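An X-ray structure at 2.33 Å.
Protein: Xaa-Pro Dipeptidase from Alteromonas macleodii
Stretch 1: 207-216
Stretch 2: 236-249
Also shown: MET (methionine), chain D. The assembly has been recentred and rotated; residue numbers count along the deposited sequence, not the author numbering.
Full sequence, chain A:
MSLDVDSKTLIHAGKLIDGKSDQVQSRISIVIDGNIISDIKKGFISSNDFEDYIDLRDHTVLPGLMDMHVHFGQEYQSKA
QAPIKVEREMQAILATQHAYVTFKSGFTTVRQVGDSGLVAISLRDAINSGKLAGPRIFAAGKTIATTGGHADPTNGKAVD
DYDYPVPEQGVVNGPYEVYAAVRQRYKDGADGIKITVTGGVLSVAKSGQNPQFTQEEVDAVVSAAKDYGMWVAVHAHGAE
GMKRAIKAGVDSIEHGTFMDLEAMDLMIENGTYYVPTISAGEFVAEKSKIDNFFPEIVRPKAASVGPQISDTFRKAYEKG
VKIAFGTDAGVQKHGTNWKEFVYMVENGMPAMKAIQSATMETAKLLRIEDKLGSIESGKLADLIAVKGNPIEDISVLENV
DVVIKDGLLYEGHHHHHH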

ATOM      1  N   SER A 207      21.179  15.740  -1.610  1.00 27.75           N
ATOM      2  CA  SER A 207      20.575  17.027  -1.273  1.00 27.98           C
ATOM      3  C   SER A 207      20.665  17.464   0.180  1.00 28.05           C
ATOM      4  O   SER A 207      20.651  16.648   1.104  1.00 27.19           O
ATOM      5  CB  SER A 207      19.103  17.053  -1.701  1.00 28.83           C
ATOM      6  OG  SER A 207      18.516  18.318  -1.437  1.00 30.70           O
ATOM      7  N   GLY A 208      20.753  18.779   0.355  1.00 27.71           N
ATOM      8  CA  GLY A 208      20.808  19.358   1.678  1.00 27.61           C
ATOM      9  C   GLY A 208      19.596  20.240   1.940  1.00 27.95           C
ATOM     10  O   GLY A 208      19.503  20.850   3.005  1.00 27.55           O
ATOM     11  N   GLN A 209      18.661  20.309   0.992  1.00 28.90           N
ATOM     12  CA  GLN A 209      17.483  21.155   1.179  1.00 30.38           C
ATOM     13  C   GLN A 209      16.238  20.929   0.301  1.00 28.54           C
ATOM     14  O   GLN A 209      15.272  21.688   0.406  1.00 29.35           O
ATOM     15  CB  GLN A 209      17.907  22.620   1.059  1.00 33.47           C
ATOM     16  CG  GLN A 209      18.586  22.973  -0.252  1.00 37.69           C
ATOM     17  CD  GLN A 209      17.765  23.949  -1.077  1.00 44.02           C
ATOM     18  OE1 GLN A 209      16.659  23.627  -1.531  1.00 44.94           O
ATOM     19  NE2 GLN A 209      18.301  25.157  -1.271  1.00 43.50           N
ATOM     20  N   ASN A 210      16.246  19.898  -0.545  1.00 25.78           N
ATOM     21  CA  ASN A 210      15.104  19.626  -1.421  1.00 24.32           C
ATOM     22  C   ASN A 210      13.863  19.147  -0.644  1.00 20.89           C
ATOM     23  O   ASN A 210      13.983  18.522   0.405  1.00 20.52           O
ATOM     24  CB  ASN A 210      15.501  18.577  -2.476  1.00 21.65           C
ATOM     25  CG  ASN A 210      15.216  17.155  -2.024  1.00 24.16           C
ATOM     26  OD1 ASN A 210      14.237  16.536  -2.461  1.00 23.79           O
ATOM     27  ND2 ASN A 210      16.054  16.634  -1.136  1.00 20.80           N
ATOM     28  N   PRO A 211      12.655  19.450  -1.147  1.00 19.79           N
ATOM     29  CA  PRO A 211      11.413  19.027  -0.472  1.00 19.90           C
ATOM     30  C   PRO A 211      11.290  17.492  -0.498  1.00 19.43           C
ATOM     31  O   PRO A 211      11.250  16.886  -1.579  1.00 18.49           O
ATOM     32  CB  PRO A 211      10.329  19.716  -1.297  1.00 19.01           C
ATOM     33  CG  PRO A 211      10.921  19.706  -2.678  1.00 20.58           C
ATOM     34  CD  PRO A 211      12.355  20.116  -2.426  1.00 19.45           C
ATOM     35  N   GLN A 212      11.241  16.869   0.679  1.00 19.13           N
ATOM     36  CA  GLN A 212      11.165  15.404   0.757  1.00 18.87           C
ATOM     37  C   GLN A 212       9.844  14.815   1.272  1.00 20.34           C
ATOM     38  O   GLN A 212       9.723  13.611   1.480  1.00 21.08           O
ATOM     39  CB  GLN A 212      12.352  14.867   1.564  1.00 18.31           C
ATOM     40  CG  GLN A 212      13.687  15.366   1.024  1.00 16.04           C
ATOM     41  CD  GLN A 212      14.880  14.704   1.675  1.00 18.25           C
ATOM     42  OE1 GLN A 212      14.816  14.291   2.836  1.00 18.22           O
ATOM     43  NE2 GLN A 212      15.986  14.617   0.935  1.00 14.92           N
ATOM     44  N   PHE A 213       8.855  15.673   1.466  1.00 19.58           N
ATOM     45  CA  PHE A 213       7.524  15.249   1.879  1.00 20.90           C
ATOM     46  C   PHE A 213       6.566  15.939   0.915  1.00 21.06           C
ATOM     47  O   PHE A 213       6.735  17.124   0.608  1.00 21.20           O
ATOM     48  CB  PHE A 213       7.205  15.695   3.311  1.00 20.85           C
ATOM     49  CG  PHE A 213       7.500  14.657   4.371  1.00 20.84           C
ATOM     50  CD1 PHE A 213       8.808  14.344   4.726  1.00 20.34           C
ATOM     51  CD2 PHE A 213       6.459  14.001   5.015  1.00 20.80           C
ATOM     52  CE1 PHE A 213       9.075  13.389   5.714  1.00 21.81           C
ATOM     53  CE2 PHE A 213       6.712  13.040   6.006  1.00 22.99           C
ATOM     54  CZ  PHE A 213       8.024  12.736   6.354  1.00 22.06           C
ATOM     55  N   THR A 214       5.579  15.208   0.420  1.00 19.41           N
ATOM     56  CA  THR A 214       4.588  15.799  -0.477  1.00 20.20           C
ATOM     57  C   THR A 214       3.603  16.505   0.463  1.00 20.15           C
ATOM     58  O   THR A 214       3.609  16.256   1.668  1.00 19.53           O
ATOM     59  CB  THR A 214       3.827  14.722  -1.265  1.00 19.16           C
ATOM     60  OG1 THR A 214       3.023  13.980  -0.349  1.00 18.50           O
ATOM     61  CG2 THR A 214       4.799  13.750  -1.980  1.00 19.56           C
ATOM     62  N   GLN A 215       2.754  17.382  -0.071  1.00 22.31           N
ATOM     63  CA  GLN A 215       1.807  18.089   0.778  1.00 22.61           C
ATOM     64  C   GLN A 215       0.877  17.058   1.420  1.00 23.80           C
ATOM     65  O   GLN A 215       0.549  17.149   2.603  1.00 23.67           O
ATOM     66  CB  GLN A 215       1.003  19.108  -0.026  1.00 24.78           C
ATOM     67  CG  GLN A 215       0.152  20.015   0.848  1.00 23.47           C
ATOM     68  CD  GLN A 215       1.000  20.862   1.791  1.00 24.88           C
ATOM     69  OE1 GLN A 215       1.807  21.694   1.359  1.00 26.19           O
ATOM     70  NE2 GLN A 215       0.818  20.654   3.091  1.00 27.61           N
ATOM     71  N   GLU A 216       0.461  16.074   0.633  1.00 23.41           N
ATOM     72  CA  GLU A 216      -0.406  15.009   1.136  1.00 25.30           C
ATOM     73  C   GLU A 216       0.272  14.238   2.285  1.00 24.55           C
ATOM     74  O   GLU A 216      -0.366  13.898   3.278  1.00 24.44           O
ATOM     75  CB  GLU A 216      -0.744  14.048  -0.003  1.00 27.86           C
ATOM     76  CG  GLU A 216      -1.461  12.773   0.407  1.00 33.42           C
ATOM     77  CD  GLU A 216      -1.688  11.830  -0.781  1.00 37.76           C
ATOM     78  OE1 GLU A 216      -0.720  11.545  -1.520  1.00 40.14           O
ATOM     79  OE2 GLU A 216      -2.834  11.368  -0.975  1.00 39.35           O
ATOM     80  N   ALA A 236      13.883  21.457   8.400  1.00 21.70           N
ATOM     81  CA  ALA A 236      13.678  22.071   7.094  1.00 22.54           C
ATOM     82  C   ALA A 236      14.671  23.182   6.779  1.00 23.69           C
ATOM     83  O   ALA A 236      14.784  24.157   7.518  1.00 23.97           O
ATOM     84  CB  ALA A 236      12.263  22.607   6.985  1.00 23.54           C
ATOM     85  N   HIS A 237      15.388  23.022   5.674  1.00 25.00           N
ATOM     86  CA  HIS A 237      16.356  24.015   5.236  1.00 25.95           C
ATOM     87  C   HIS A 237      15.783  24.724   4.007  1.00 26.24           C
ATOM     88  O   HIS A 237      15.747  25.948   3.958  1.00 26.85           O
ATOM     89  CB  HIS A 237      17.692  23.350   4.874  1.00 25.59           C
ATOM     90  CG  HIS A 237      18.434  22.790   6.045  1.00 26.72           C
ATOM     91  ND1 HIS A 237      18.875  23.571   7.090  1.00 28.34           N
ATOM     92  CD2 HIS A 237      18.844  21.530   6.321  1.00 28.25           C
ATOM     93  CE1 HIS A 237      19.526  22.818   7.960  1.00 27.80           C
ATOM     94  NE2 HIS A 237      19.521  21.574   7.516  1.00 27.26           N
ATOM     95  N   GLY A 238      15.342  23.939   3.021  1.00 26.56           N
ATOM     96  CA  GLY A 238      14.773  24.500   1.804  1.00 27.33           C
ATOM     97  C   GLY A 238      13.426  25.136   2.096  1.00 28.05           C
ATOM     98  O   GLY A 238      12.660  24.628   2.920  1.00 28.52           O
ATOM     99  N   ALA A 239      13.134  26.243   1.423  1.00 27.03           N
ATOM    100  CA  ALA A 239      11.881  26.960   1.632  1.00 27.56           C
ATOM    101  C   ALA A 239      10.621  26.198   1.231  1.00 27.15           C
ATOM    102  O   ALA A 239       9.620  26.258   1.941  1.00 25.93           O
ATOM    103  CB  ALA A 239      11.916  28.305   0.902  1.00 27.80           C
ATOM    104  N   GLU A 240      10.660  25.489   0.104  1.00 27.91           N
ATOM    105  CA  GLU A 240       9.489  24.751  -0.341  1.00 30.18           C
ATOM    106  C   GLU A 240       8.988  23.662   0.615  1.00 28.48           C
ATOM    107  O   GLU A 240       7.793  23.588   0.904  1.00 28.13           O
ATOM    108  CB  GLU A 240       9.717  24.133  -1.720  1.00 34.52           C
ATOM    109  CG  GLU A 240       8.518  23.318  -2.179  1.00 41.98           C
ATOM    110  CD  GLU A 240       8.296  23.365  -3.674  1.00 49.07           C
ATOM    111  OE1 GLU A 240       9.149  22.851  -4.436  1.00 50.67           O
ATOM    112  OE2 GLU A 240       7.254  23.920  -4.091  1.00 54.72           O
ATOM    113  N   GLY A 241       9.883  22.809   1.094  1.00 27.73           N
ATOM    114  CA  GLY A 241       9.454  21.773   2.007  1.00 26.25           C
ATOM    115  C   GLY A 241       8.941  22.433   3.262  1.00 25.47           C
ATOM    116  O   GLY A 241       7.915  22.038   3.817  1.00 26.94           O
HETATM  117  N   MSE A 242       9.665  23.460   3.697  1.00 24.52           N
HETATM  118  CA  MSE A 242       9.314  24.208   4.896  1.00 23.67           C
HETATM  119  C   MSE A 242       7.870  24.719   4.839  1.00 24.19           C
HETATM  120  O   MSE A 242       7.107  24.531   5.781  1.00 24.72           O
HETATM  121  CB  MSE A 242      10.286  25.379   5.055  1.00 21.28           C
HETATM  122  CG  MSE A 242      10.142  26.153   6.345  1.00 20.34           C
HETATM  123 SE   MSE A 242      11.448  27.634   6.470  1.00 26.86          SE
HETATM  124  CE  MSE A 242      11.156  28.261   8.293  1.00 24.73           C
ATOM    125  N   LYS A 243       7.498  25.345   3.726  1.00 24.70           N
ATOM    126  CA  LYS A 243       6.140  25.878   3.570  1.00 25.89           C
ATOM    127  C   LYS A 243       5.043  24.803   3.516  1.00 26.72           C
ATOM    128  O   LYS A 243       3.919  25.025   3.981  1.00 26.58           O
ATOM    129  CB  LYS A 243       6.083  26.789   2.340  1.00 24.50           C
ATOM    130  CG  LYS A 243       6.913  28.057   2.542  1.00 26.76           C
ATOM    131  CD  LYS A 243       6.820  29.049   1.403  1.00 28.08           C
ATOM    132  CE  LYS A 243       7.554  28.576   0.176  1.00 29.62           C
ATOM    133  NZ  LYS A 243       7.905  29.724  -0.704  1.00 29.77           N
ATOM    134  N   ARG A 244       5.361  23.635   2.965  1.00 26.38           N
ATOM    135  CA  ARG A 244       4.372  22.561   2.914  1.00 25.18           C
ATOM    136  C   ARG A 244       4.031  22.185   4.356  1.00 23.81           C
ATOM    137  O   ARG A 244       2.884  21.888   4.677  1.00 24.72           O
ATOM    138  CB  ARG A 244       4.925  21.338   2.171  1.00 22.31           C
ATOM    139  CG  ARG A 244       5.240  21.583   0.707  1.00 22.16           C
ATOM    140  CD  ARG A 244       5.654  20.306  -0.032  1.00 19.07           C
ATOM    141  NE  ARG A 244       5.955  20.578  -1.437  1.00 17.29           N
ATOM    142  CZ  ARG A 244       6.406  19.675  -2.310  1.00 21.15           C
ATOM    143  NH1 ARG A 244       6.626  18.417  -1.939  1.00 18.64           N
ATOM    144  NH2 ARG A 244       6.629  20.030  -3.569  1.00 16.84           N
ATOM    145  N   ALA A 245       5.042  22.225   5.219  1.00 22.47           N
ATOM    146  CA  ALA A 245       4.876  21.883   6.624  1.00 25.08           C
ATOM    147  C   ALA A 245       4.181  22.989   7.419  1.00 25.73           C
ATOM    148  O   ALA A 245       3.340  22.704   8.268  1.00 27.82           O
ATOM    149  CB  ALA A 245       6.236  21.556   7.251  1.00 22.60           C
ATOM    150  N   ILE A 246       4.546  24.241   7.151  1.00 26.30           N
ATOM    151  CA  ILE A 246       3.939  25.369   7.843  1.00 25.45           C
ATOM    152  C   ILE A 246       2.453  25.396   7.520  1.00 26.60           C
ATOM    153  O   ILE A 246       1.621  25.531   8.412  1.00 25.81           O
ATOM    154  CB  ILE A 246       4.585  26.695   7.410  1.00 24.61           C
ATOM    155  CG1 ILE A 246       6.069  26.673   7.766  1.00 22.99           C
ATOM    156  CG2 ILE A 246       3.901  27.870   8.103  1.00 25.13           C
ATOM    157  CD1 ILE A 246       6.875  27.781   7.139  1.00 20.50           C
ATOM    158  N   LYS A 247       2.124  25.257   6.243  1.00 26.91           N
ATOM    159  CA  LYS A 247       0.729  25.256   5.828  1.00 29.26           C
ATOM    160  C   LYS A 247      -0.025  24.048   6.375  1.00 29.17           C
ATOM    161  O   LYS A 247      -1.236  24.106   6.564  1.00 28.77           O
ATOM    162  CB  LYS A 247       0.624  25.276   4.301  1.00 31.10           C
ATOM    163  CG  LYS A 247       0.939  26.635   3.686  1.00 35.21           C
ATOM    164  CD  LYS A 247       0.653  26.690   2.185  1.00 36.70           C
ATOM    165  CE  LYS A 247       1.683  25.945   1.368  1.00 37.98           C
ATOM    166  NZ  LYS A 247       1.415  26.130  -0.086  1.00 40.42           N
ATOM    167  N   ALA A 248       0.688  22.949   6.627  1.00 28.56           N
ATOM    168  CA  ALA A 248       0.037  21.743   7.139  1.00 27.66           C
ATOM    169  C   ALA A 248      -0.345  21.909   8.606  1.00 27.43           C
ATOM    170  O   ALA A 248      -1.233  21.215   9.106  1.00 27.62           O
ATOM    171  CB  ALA A 248       0.944  20.520   6.962  1.00 25.99           C
ATOM    172  N   GLY A 249       0.341  22.819   9.294  1.00 27.20           N
ATOM    173  CA  GLY A 249       0.032  23.074  10.690  1.00 26.54           C
ATOM    174  C   GLY A 249       0.982  22.512  11.731  1.00 25.62           C
ATOM    175  O   GLY A 249       0.576  22.289  12.871  1.00 25.78           O
TER
HETATM  176  N   MET D 600      21.476  18.476  11.898  1.00 39.57           N
HETATM  177  CA  MET D 600      21.269  19.502  10.835  1.00 38.07           C
HETATM  178  C   MET D 600      21.499  18.929   9.439  1.00 36.81           C
HETATM  179  O   MET D 600      20.956  19.506   8.475  1.00 35.27           O
HETATM  180  CB  MET D 600      22.222  20.676  11.056  1.00 41.37           C
HETATM  181  CG  MET D 600      22.034  21.790  10.064  1.00 44.20           C
HETATM  182  SD  MET D 600      23.000  23.193  10.502  1.00 50.81           S
HETATM  183  CE  MET D 600      22.132  23.713  11.955  1.00 47.95           C
HETATM  184  OXT MET D 600      22.227  17.918   9.331  1.00 34.66           O
HETATM  185  O   HOH W   1      12.458  22.531  -0.061  1.00 21.02           O

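The most unusual feature of this contact is its glycine-lined start: Gln209 O rests on Gly238, 3.2 Å from Gly238 CA in a CA-H...O contact, in the space a side chain would need. A CB built on Gly238 would lie 1.9 Å from Gln209 O, a clash, so the bare backbone is what lets the loop come this close. The same carbonyl accepts a hydrogen bond from water 1 (Gln209 O to water O, 3.0 Å), which in turn accepts one from Gly241 N (2.8 Å to the water O). The water thereby links the loop to an amide in the first turn of the helix, where backbone N-H groups lack helical partners.

Stretch 1, a loop that enters a helix at Gln215, runs alongside the helix that begins at Ala239, with CA atoms 4.4 Å apart at Gln209 and Gly238 and 4.2 Å at Pro211 and Gly241. Gly241 again leaves room: an ideal CB there would sit tightly, 3.4 Å from Pro211 CA. The Pro211 ring packs into this space, its CB 3.9 Å from Gly241 N and its CG 4.0 Å from Glu240 OE1.

Further along, Arg244 extends back to the loop. Pro211 CB covers one face of its guanidinium, 4.0 Å from Arg244 NH1, while Phe213 O lies at the edge, near the plane, and accepts a hydrogen bond from Arg244 NH1 (2.9 Å, 156°). Gln215 answers in the other direction: its NE2 donates to Arg244 O (2.9 Å, 159°), a carbonyl that also takes a weak helical bond from Ala248 N (3.1 Å). Gln215 NE2 also lies 3.9 Å from Ala248 CB.

At the opening end, Gly208 O approaches His237 CD2 at 3.4 Å, and His237 NE2 donates to O of the bound methionine (2.7 Å, 166°).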